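Local coordinates for protein dTDP-4-dehydrorhamnose reductase (Bacillus anthracis, PDB 3SC6) that reduces dTDP-4-dehydrorhamnose to dTDP-L-rhamnose with NADPH, the last step in making this activated sugar, and binds NADP in a Rossmann fold, at residues 8-13 with 23-28; 38-43 with 49-54. All coordinates share one frame; numbering follows the deposited sequence.

Interaction 1 of 2, residues 8-13 with 23-28; sequences VIITGA and EELNPE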
ATOM      1  N   VAL A   8      10.152  16.726   2.774  1.00 51.94           N
ATOM      2  CA  VAL A   8       9.104  15.729   2.600  1.00 49.72           C
ATOM      3  C   VAL A   8       8.597  15.215   3.936  1.00 49.14           C
ATOM      4  O   VAL A   8       9.382  14.855   4.804  1.00 50.25           O
ATOM      5  CB  VAL A   8       9.603  14.507   1.788  1.00 49.18           C
ATOM      6  CG1 VAL A   8      10.096  14.942   0.427  1.00 49.39           C
ATOM      7  CG2 VAL A   8      10.711  13.799   2.519  1.00 51.25           C
ATOM      8  N   ILE A   9       7.280  15.208   4.104  1.00 47.68           N
ATOM      9  CA  ILE A   9       6.663  14.718   5.329  1.00 47.58           C
ATOM     10  C   ILE A   9       6.060  13.348   5.062  1.00 46.66           C
ATOM     11  O   ILE A   9       5.464  13.124   4.011  1.00 44.98           O
ATOM     12  CB  ILE A   9       5.554  15.654   5.858  1.00 47.87           C
ATOM     13  CG1 ILE A   9       6.154  16.977   6.331  1.00 49.42           C
ATOM     14  CG2 ILE A   9       4.834  15.022   7.036  1.00 47.78           C
ATOM     15  CD1 ILE A   9       5.128  17.936   6.927  1.00 48.51           C
ATOM     16  N   ILE A  10       6.237  12.428   6.011  1.00 47.50           N
ATOM     17  CA  ILE A  10       5.703  11.074   5.891  1.00 46.80           C
ATOM     18  C   ILE A  10       4.776  10.784   7.068  1.00 47.16           C
ATOM     19  O   ILE A  10       5.209  10.785   8.217  1.00 48.44           O
ATOM     20  CB  ILE A  10       6.814  10.013   5.868  1.00 46.98           C
ATOM     21  CG1 ILE A  10       7.763  10.262   4.695  1.00 47.91           C
ATOM     22  CG2 ILE A  10       6.214   8.633   5.751  1.00 45.96           C
ATOM     23  CD1 ILE A  10       8.883   9.248   4.590  1.00 46.66           C
ATOM     24  N   THR A  11       3.501  10.555   6.779  1.00 46.49           N
ATOM     25  CA  THR A  11       2.525  10.260   7.823  1.00 47.91           C
ATOM     26  C   THR A  11       2.447   8.741   8.007  1.00 49.04           C
ATOM     27  O   THR A  11       2.331   8.000   7.036  1.00 48.68           O
ATOM     28  CB  THR A  11       1.138  10.827   7.476  1.00 47.12           C
ATOM     29  OG1 THR A  11       0.657  10.224   6.269  1.00 46.26           O
ATOM     30  CG2 THR A  11       1.210  12.336   7.293  1.00 46.00           C
ATOM     31  N   GLY A  12       2.503   8.285   9.255  1.00 51.25           N
ATOM     32  CA  GLY A  12       2.455   6.849   9.554  1.00 52.74           C
ATOM     33  C   GLY A  12       3.825   6.240   9.279  1.00 54.10           C
ATOM     34  O   GLY A  12       3.936   5.186   8.651  1.00 54.36           O
ATOM     35  N   ALA A  13       4.864   6.917   9.769  1.00 55.49           N
ATOM     36  CA  ALA A  13       6.258   6.501   9.593  1.00 56.67           C
ATOM     37  C   ALA A  13       6.660   5.169  10.233  1.00 58.80           C
ATOM     38  O   ALA A  13       7.645   4.569   9.809  1.00 59.66           O
ATOM     39  CB  ALA A  13       7.187   7.604  10.082  1.00 57.30           C
ATOM     40  N   GLU A  23      13.906   5.303   4.911  1.00 68.23           N
ATOM     41  CA  GLU A  23      15.298   4.915   4.697  1.00 70.70           C
ATOM     42  C   GLU A  23      15.723   4.902   3.236  1.00 70.62           C
ATOM     43  O   GLU A  23      16.908   4.996   2.939  1.00 71.64           O
ATOM     44  CB  GLU A  23      15.528   3.504   5.243  1.00 72.49           C
ATOM     45  CG  GLU A  23      15.267   3.334   6.727  1.00 74.85           C
ATOM     46  CD  GLU A  23      15.480   1.902   7.189  1.00 78.18           C
ATOM     47  OE1 GLU A  23      15.788   1.042   6.334  1.00 79.76           O
ATOM     48  OE2 GLU A  23      15.330   1.633   8.402  1.00 80.14           O
ATOM     49  N   GLU A  24      14.762   4.778   2.326  1.00 69.82           N
ATOM     50  CA  GLU A  24      15.076   4.731   0.897  1.00 70.22           C
ATOM     51  C   GLU A  24      15.077   6.070   0.143  1.00 69.76           C
ATOM     52  O   GLU A  24      15.502   6.124  -1.012  1.00 69.75           O
ATOM     53  CB  GLU A  24      14.197   3.683   0.214  1.00 69.82           C
ATOM     54  CG  GLU A  24      14.442   2.287   0.793  1.00 70.60           C
ATOM     55  CD  GLU A  24      13.597   1.209   0.156  1.00 70.27           C
ATOM     56  OE1 GLU A  24      12.798   1.529  -0.752  1.00 69.07           O
ATOM     57  OE2 GLU A  24      13.740   0.035   0.566  1.00 70.53           O
ATOM     58  N   LEU A  25      14.599   7.138   0.775  1.00 69.67           N
ATOM     59  CA  LEU A  25      14.598   8.448   0.126  1.00 69.21           C
ATOM     60  C   LEU A  25      15.988   9.023   0.361  1.00 70.96           C
ATOM     61  O   LEU A  25      16.452   9.078   1.500  1.00 71.99           O
ATOM     62  CB  LEU A  25      13.527   9.373   0.698  1.00 67.77           C
ATOM     63  CG  LEU A  25      12.081   8.931   0.504  1.00 66.66           C
ATOM     64  CD1 LEU A  25      11.136   9.911   1.182  1.00 65.95           C
ATOM     65  CD2 LEU A  25      11.759   8.809  -0.980  1.00 64.87           C
ATOM     66  N   ASN A  26      16.651   9.436  -0.716  1.00 71.39           N
ATOM     67  CA  ASN A  26      17.998   9.992  -0.624  1.00 73.13           C
ATOM     68  C   ASN A  26      18.035  11.216   0.298  1.00 73.20           C
ATOM     69  O   ASN A  26      17.435  12.246  -0.012  1.00 72.15           O
ATOM     70  CB  ASN A  26      18.510  10.350  -2.026  1.00 73.31           C
ATOM     71  CG  ASN A  26      19.949  10.833  -2.025  1.00 75.29           C
ATOM     72  OD1 ASN A  26      20.611  10.863  -0.989  1.00 76.11           O
ATOM     73  ND2 ASN A  26      20.447  11.194  -3.200  1.00 76.95           N
ATOM     74  N   PRO A  27      18.742  11.105   1.439  1.00 74.71           N
ATOM     75  CA  PRO A  27      18.836  12.217   2.392  1.00 74.96           C
ATOM     76  C   PRO A  27      19.607  13.428   1.869  1.00 75.57           C
ATOM     77  O   PRO A  27      19.438  14.524   2.395  1.00 75.91           O
ATOM     78  CB  PRO A  27      19.547  11.597   3.599  1.00 76.67           C
ATOM     79  CG  PRO A  27      20.279  10.427   3.060  1.00 78.06           C
ATOM     80  CD  PRO A  27      19.480   9.915   1.905  1.00 76.23           C
ATOM     81  N   GLU A  28      20.454  13.237   0.861  1.00 76.54           N
ATOM     82  CA  GLU A  28      21.221  14.348   0.291  1.00 77.54           C
ATOM     83  C   GLU A  28      20.457  14.915  -0.902  1.00 75.51           C
ATOM     84  O   GLU A  28      21.021  15.179  -1.959  1.00 75.84           O
ATOM     85  CB  GLU A  28      22.630  13.906  -0.113  1.00 79.80           C
ATOM     86  CG  GLU A  28      23.471  13.406   1.056  1.00 83.40           C
ATOM     87  CD  GLU A  28      24.877  13.012   0.643  1.00 89.26           C
ATOM     88  OE1 GLU A  28      25.186  13.086  -0.567  1.00 92.23           O
ATOM     89  OE2 GLU A  28      25.677  12.630   1.527  1.00 92.16           O
TER

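Interaction 2 of 2, residues 38-43 with 49-54; sequences KLLDIT and QQVVQE. With NAP (NADP nicotinamide-adenine-dinucleotide phosphate), chain G.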
ATOM      1  N   LYS A  38       1.471   9.491  17.369  1.00 72.59           N
ATOM      2  CA  LYS A  38       1.434  10.458  18.478  1.00 73.85           C
ATOM      3  C   LYS A  38       1.974  11.853  18.121  1.00 72.98           C
ATOM      4  O   LYS A  38       1.475  12.861  18.626  1.00 73.38           O
ATOM      5  CB  LYS A  38       2.187   9.917  19.703  1.00 76.06           C
ATOM      6  CG  LYS A  38       1.626   8.606  20.259  1.00 78.12           C
ATOM      7  CD  LYS A  38       2.355   8.139  21.531  1.00 82.28           C
ATOM      8  CE  LYS A  38       3.849   7.887  21.314  1.00 84.07           C
ATOM      9  NZ  LYS A  38       4.111   6.841  20.285  1.00 83.22           N
ATOM     10  N   LEU A  39       2.991  11.911  17.264  1.00 71.60           N
ATOM     11  CA  LEU A  39       3.578  13.194  16.861  1.00 70.74           C
ATOM     12  C   LEU A  39       2.763  13.905  15.778  1.00 68.31           C
ATOM     13  O   LEU A  39       2.905  15.113  15.583  1.00 67.92           O
ATOM     14  CB  LEU A  39       5.022  12.998  16.391  1.00 71.15           C
ATOM     15  CG  LEU A  39       5.984  12.429  17.443  1.00 73.83           C
ATOM     16  CD1 LEU A  39       7.365  12.166  16.843  1.00 73.46           C
ATOM     17  CD2 LEU A  39       6.081  13.359  18.657  1.00 74.64           C
ATOM     18  N   LEU A  40       1.918  13.152  15.072  1.00 66.34           N
ATOM     19  CA  LEU A  40       1.072  13.706  14.009  1.00 64.26           C
ATOM     20  C   LEU A  40      -0.188  12.864  13.848  1.00 63.15           C
ATOM     21  O   LEU A  40      -0.231  11.938  13.031  1.00 61.84           O
ATOM     22  CB  LEU A  40       1.834  13.773  12.679  1.00 63.12           C
ATOM     23  CG  LEU A  40       1.072  14.322  11.460  1.00 61.84           C
ATOM     24  CD1 LEU A  40       0.515  15.706  11.733  1.00 61.78           C
ATOM     25  CD2 LEU A  40       1.966  14.341  10.222  1.00 60.07           C
ATOM     26  N   ASP A  41      -1.207  13.182  14.644  1.00 63.22           N
ATOM     27  CA  ASP A  41      -2.471  12.462  14.599  1.00 62.36           C
ATOM     28  C   ASP A  41      -3.270  12.966  13.400  1.00 60.64           C
ATOM     29  O   ASP A  41      -3.732  14.102  13.376  1.00 60.59           O
ATOM     30  CB  ASP A  41      -3.249  12.654  15.899  1.00 63.52           C
ATOM     31  CG  ASP A  41      -4.551  11.881  15.921  1.00 63.27           C
ATOM     32  OD1 ASP A  41      -4.880  11.225  14.912  1.00 61.40           O
ATOM     33  OD2 ASP A  41      -5.247  11.925  16.953  1.00 66.64           O
ATOM     34  N   ILE A  42      -3.422  12.094  12.412  1.00 59.58           N
ATOM     35  CA  ILE A  42      -4.143  12.397  11.182  1.00 58.47           C
ATOM     36  C   ILE A  42      -5.578  12.872  11.448  1.00 58.10           C
ATOM     37  O   ILE A  42      -6.100  13.713  10.718  1.00 57.58           O
ATOM     38  CB  ILE A  42      -4.202  11.134  10.293  1.00 57.97           C
ATOM     39  CG1 ILE A  42      -4.674  11.441   8.884  1.00 58.70           C
ATOM     40  CG2 ILE A  42      -5.069  10.071  10.931  1.00 60.09           C
ATOM     41  CD1 ILE A  42      -4.768  10.181   8.031  1.00 59.14           C
ATOM     42  N   THR A  43      -6.201  12.348  12.502  1.00 58.39           N
ATOM     43  CA  THR A  43      -7.576  12.717  12.851  1.00 58.67           C
ATOM     44  C   THR A  43      -7.710  14.066  13.565  1.00 59.84           C
ATOM     45  O   THR A  43      -8.823  14.505  13.847  1.00 60.79           O
ATOM     46  CB  THR A  43      -8.234  11.640  13.730  1.00 59.29           C
ATOM     47  OG1 THR A  43      -7.523  11.520  14.966  1.00 59.81           O
ATOM     48  CG2 THR A  43      -8.244  10.301  13.011  1.00 58.50           C
ATOM     49  N   GLN A  49      -2.502  20.857  10.568  1.00 58.47           N
ATOM     50  CA  GLN A  49      -2.160  22.172  10.038  1.00 59.67           C
ATOM     51  C   GLN A  49      -0.916  22.753  10.720  1.00 60.84           C
ATOM     52  O   GLN A  49      -0.026  23.265  10.049  1.00 61.07           O
ATOM     53  CB  GLN A  49      -3.363  23.126  10.101  1.00 60.53           C
ATOM     54  CG  GLN A  49      -4.508  22.706   9.161  1.00 60.49           C
ATOM     55  CD  GLN A  49      -5.728  23.621   9.225  1.00 62.73           C
ATOM     56  OE1 GLN A  49      -5.973  24.293  10.230  1.00 65.67           O
ATOM     57  NE2 GLN A  49      -6.530  23.604   8.162  1.00 61.57           N
ATOM     58  N   GLN A  50      -0.835  22.645  12.040  1.00 61.95           N
ATOM     59  CA  GLN A  50       0.321  23.167  12.763  1.00 63.29           C
ATOM     60  C   GLN A  50       1.632  22.607  12.222  1.00 61.58           C
ATOM     61  O   GLN A  50       2.560  23.349  11.925  1.00 62.10           O
ATOM     62  CB  GLN A  50       0.237  22.804  14.240  1.00 65.32           C
ATOM     63  CG  GLN A  50       1.428  23.301  15.050  1.00 69.18           C
ATOM     64  CD  GLN A  50       1.365  22.884  16.504  1.00 74.97           C
ATOM     65  OE1 GLN A  50       2.213  23.276  17.309  1.00 79.59           O
ATOM     66  NE2 GLN A  50       0.360  22.083  16.853  1.00 76.43           N
ATOM     67  N   VAL A  51       1.701  21.288  12.109  1.00 60.13           N
ATOM     68  CA  VAL A  51       2.899  20.626  11.618  1.00 59.68           C
ATOM     69  C   VAL A  51       3.213  20.966  10.163  1.00 59.30           C
ATOM     70  O   VAL A  51       4.363  21.247   9.823  1.00 59.37           O
ATOM     71  CB  VAL A  51       2.791  19.098  11.766  1.00 58.83           C
ATOM     72  CG1 VAL A  51       4.029  18.423  11.199  1.00 58.13           C
ATOM     73  CG2 VAL A  51       2.601  18.718  13.227  1.00 59.13           C
ATOM     74  N   VAL A  52       2.195  20.942   9.308  1.00 59.00           N
ATOM     75  CA  VAL A  52       2.394  21.249   7.896  1.00 58.66           C
ATOM     76  C   VAL A  52       2.768  22.720   7.685  1.00 59.97           C
ATOM     77  O   VAL A  52       3.500  23.037   6.754  1.00 59.76           O
ATOM     78  CB  VAL A  52       1.166  20.869   7.046  1.00 57.90           C
ATOM     79  CG1 VAL A  52       1.386  21.253   5.594  1.00 57.34           C
ATOM     80  CG2 VAL A  52       0.892  19.376   7.155  1.00 56.52           C
ATOM     81  N   GLN A  53       2.265  23.612   8.536  1.00 61.76           N
ATOM     82  CA  GLN A  53       2.583  25.043   8.418  1.00 63.15           C
ATOM     83  C   GLN A  53       4.033  25.306   8.786  1.00 63.64           C
ATOM     84  O   GLN A  53       4.766  25.947   8.043  1.00 63.52           O
ATOM     85  CB  GLN A  53       1.696  25.899   9.336  1.00 64.88           C
ATOM     86  CG  GLN A  53       0.203  25.954   9.007  1.00 66.31           C
ATOM     87  CD  GLN A  53      -0.095  26.622   7.678  1.00 67.94           C
ATOM     88  OE1 GLN A  53       0.812  26.982   6.927  1.00 68.83           O
ATOM     89  NE2 GLN A  53      -1.380  26.796   7.384  1.00 69.25           N
ATOM     90  N   GLU A  54       4.429  24.804   9.950  1.00 64.61           N
ATOM     91  CA  GLU A  54       5.785  24.972  10.459  1.00 66.19           C
ATOM     92  C   GLU A  54       6.852  24.449   9.499  1.00 64.91           C
ATOM     93  O   GLU A  54       7.736  25.194   9.086  1.00 65.70           O
ATOM     94  CB  GLU A  54       5.910  24.282  11.819  1.00 67.60           C
ATOM     95  CG  GLU A  54       7.285  24.382  12.457  1.00 71.64           C
ATOM     96  CD  GLU A  54       7.349  23.708  13.818  1.00 76.57           C
ATOM     97  OE1 GLU A  54       6.301  23.229  14.304  1.00 78.50           O
ATOM     98  OE2 GLU A  54       8.449  23.668  14.410  1.00 81.39           O
TER
HETATM   99  PA  NAP G 285       0.531  -0.164   8.432  1.00 60.45           P
HETATM  100  O1A NAP G 285      -0.708  -0.433   9.249  1.00 59.85           O
HETATM  101  O2A NAP G 285       1.848  -0.771   8.864  1.00 58.79           O
HETATM  102  O5B NAP G 285       0.738   1.426   8.296  1.00 59.65           O
HETATM  103  C5B NAP G 285      -0.256   2.359   8.711  1.00 59.18           C
HETATM  104  C4B NAP G 285       0.320   3.231   9.821  1.00 58.22           C
HETATM  105  O4B NAP G 285      -0.569   4.327  10.092  1.00 57.98           O
HETATM  106  C3B NAP G 285       0.501   2.457  11.125  1.00 57.50           C
HETATM  107  O3B NAP G 285       1.851   2.518  11.592  1.00 55.08           O
HETATM  108  C2B NAP G 285      -0.421   3.144  12.106  1.00 57.55           C
HETATM  109  O2B NAP G 285       0.124   3.178  13.424  1.00 58.30           O
HETATM  110  C1B NAP G 285      -0.574   4.535  11.504  1.00 56.91           C
HETATM  111  N9A NAP G 285      -1.765   5.253  12.035  1.00 54.53           N
HETATM  112  C8A NAP G 285      -2.893   4.719  12.540  1.00 52.90           C
HETATM  113  N7A NAP G 285      -3.707   5.722  12.939  1.00 52.32           N
HETATM  114  C5A NAP G 285      -3.075   6.884  12.690  1.00 51.54           C
HETATM  115  C6A NAP G 285      -3.415   8.311  12.895  1.00 49.70           C
HETATM  116  N6A NAP G 285      -4.602   8.667  13.445  1.00 48.31           N
HETATM  117  N1A NAP G 285      -2.515   9.245  12.511  1.00 49.94           N
HETATM  118  C2A NAP G 285      -1.339   8.883  11.963  1.00 52.23           C
HETATM  119  N3A NAP G 285      -1.010   7.588  11.772  1.00 52.47           N
HETATM  120  C4A NAP G 285      -1.852   6.583  12.125  1.00 52.90           C
HETATM  121  O3  NAP G 285       0.235  -0.588   6.901  1.00 61.63           O
HETATM  122  PN  NAP G 285       1.164  -0.121   5.658  1.00 61.32           P
HETATM  123  O1N NAP G 285       1.147  -1.229   4.632  1.00 62.92           O
HETATM  124  O2N NAP G 285       2.472   0.436   6.161  1.00 59.73           O
HETATM  125  O5D NAP G 285       0.336   1.114   5.054  1.00 65.90           O
HETATM  126  C5D NAP G 285       0.702   1.692   3.801  1.00 67.98           C
HETATM  127  C4D NAP G 285      -0.542   2.076   3.002  1.00 68.93           C
HETATM  128  O4D NAP G 285      -0.779   1.115   1.962  1.00 69.89           O
HETATM  129  C3D NAP G 285      -1.806   2.133   3.855  1.00 68.88           C
HETATM  130  O3D NAP G 285      -2.441   3.406   3.710  1.00 67.59           O
HETATM  131  C2D NAP G 285      -2.700   1.032   3.326  1.00 68.85           C
HETATM  132  O2D NAP G 285      -4.063   1.459   3.321  1.00 66.20           O
HETATM  133  C1D NAP G 285      -2.168   0.762   1.923  1.00 70.70           C
HETATM  134  N1N NAP G 285      -2.336  -0.633   1.487  1.00 73.35           N
HETATM  135  C2N NAP G 285      -1.765  -1.632   2.181  1.00 75.20           C
HETATM  136  C3N NAP G 285      -1.912  -2.958   1.777  1.00 76.06           C
HETATM  137  C7N NAP G 285      -1.262  -4.054   2.579  1.00 76.52           C
HETATM  138  O7N NAP G 285      -0.678  -3.763   3.613  1.00 76.95           O
HETATM  139  N7N NAP G 285      -1.325  -5.316   2.160  1.00 77.08           N
HETATM  140  C4N NAP G 285      -2.658  -3.239   0.635  1.00 75.71           C
HETATM  141  C5N NAP G 285      -3.232  -2.192  -0.067  1.00 74.59           C
HETATM  142  C6N NAP G 285      -3.052  -0.888   0.380  1.00 74.04           C
HETATM  143  P2B NAP G 285      -0.460   2.217  14.580  1.00 58.86           P
HETATM  144  O1X NAP G 285       0.547   2.377  15.693  1.00 60.87           O
HETATM  145  O2X NAP G 285      -1.825   2.779  14.895  1.00 60.63           O
HETATM  146  O3X NAP G 285      -0.489   0.846  13.951  1.00 57.85           O

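Interaction 1 of 2, residues 8-13 with 23-28
Leu25 meets Val8 and Ile10 where helix 16-24 runs out over the first strand of the Rossmann fold, and the contact is a compact example of how a beta-alpha-beta unit closes on itself. Followed along the chain, 23-28 begins with the last helical residues, whose carboxylates turn elsewhere: Glu23 bonds to the hydroxyl of Tyr160, and Glu24 to the side-chain amides of Gln20 and Asn195.

Leu25 is the first residue to abandon helical backbone angles, and its side chain points at the strand. A fully extended end, with CD1 anti to CA (chi2 177°), carries that methyl to the strand. CD1 does all the close touching: it lies 4.1 Å from Val8 CG2, in an oblique crossing of the two side chains, and equally 4.1 Å from Ile10 CD1, where leucine and isoleucine reach for each other tip to tip. Ile10 is likewise stretched out, its CD1 anti to CA (chi2 -179°). Leu25 also touches Ile32 and Ile61, so the strands on either side of 6-11 share in holding it.

After Leu25 the chain turns off along the surface. Asn26 OD1 accepts a hydrogen bond from Glu28 N at 3.0 Å, an Asx turn in which the donor stands well above the plane of the amide carbonyl. Pro27 sits inside that turn, and its carbonyl oxygen accepts from Lys5 NZ.

No hydrogen bond crosses between the two segments. The strand backbone is occupied with its neighbours in the sheet, and the grip of helix end on strand is dispersion and the hydrophobic effect alone: one leucine methyl, two partners, and 83 Å² of buried surface, while the Asx turn and the Lys5 bond to Pro27 O lie outside the apolar contact.

Interaction 2 of 2, residues 38-43 with 49-54
The loop that follows the second Rossmann strand, 30-35, forms part of the adenine end of the NADP site, and its residues 38-43 rest on helix 45-55 through Leu40 and Val51. The packing itself is small. Leu40 CD1 lies 4.0 Å from Val51 CG2 and 4.1 Å from Val51 CB, the two side chains crossing at a slant. Leu40 does not start out aimed at the helix; with CG anti to the backbone N (chi1 179°) and a bend at the next bond, its end swings nearer to it. The backbone oxygen of Leu39 also approaches Val51 CG2, at 4.3 Å. Phe35 touches both Leu40 and Val51 and joins the pair to the sheet.

The next residues in the loop read the adenine. Ile42 N donates to NADP N1A at 3.0 Å in a nearly straight bond (169°), while the amino group N6A donates to Asp41 OD1, also at 3.0 Å but with a more bent angle. That same oxygen is held by Thr43 as well: OG1 donates to it at 2.7 Å, and Thr43 N closes an Asx turn at 3.0 Å. Both Thr43 donors come from one face of the carboxylate plane. Outside the two segments, Asn89 ND2 donates to Ile42 O.

No hydrogen bond joins the two segments: Leu40 and Val51 supply the apolar part of the attachment, and Gln47, earlier in the same helix, adds a hydrogen bond from Asp41 N to its OE1. One acceptor and one backbone donor match the amino group and ring nitrogen that distinguish adenine. Three N-H or O-H groups gathered on Asp41 OD1 would be expected to favour an ionised carboxylate and to fix its rotation, with Thr43 acting as the second shell behind it.

Interaction 1 and interaction 2 follow one another along the chain and belong to successive parts of the same Rossmann fold, their centres about 16 Å apart. They meet directly: Thr11 CG2 packs against Leu40 CD2 at 3.6 Å, so Leu40 turns one methyl to the strand of interaction 1 and the other to helix 45-55. The cofactor is a second connection. Gly12, just past strand 6-11, touches NADP, whereas 38-43 binds its adenine; the side chain of Ile10 is about 9 Å from the ligand, so the apolar part of interaction 1 does not itself touch the cofactor. One contact joins helix end to strand within the first beta-alpha-beta unit, the other the adenine-binding loop to the helix after it.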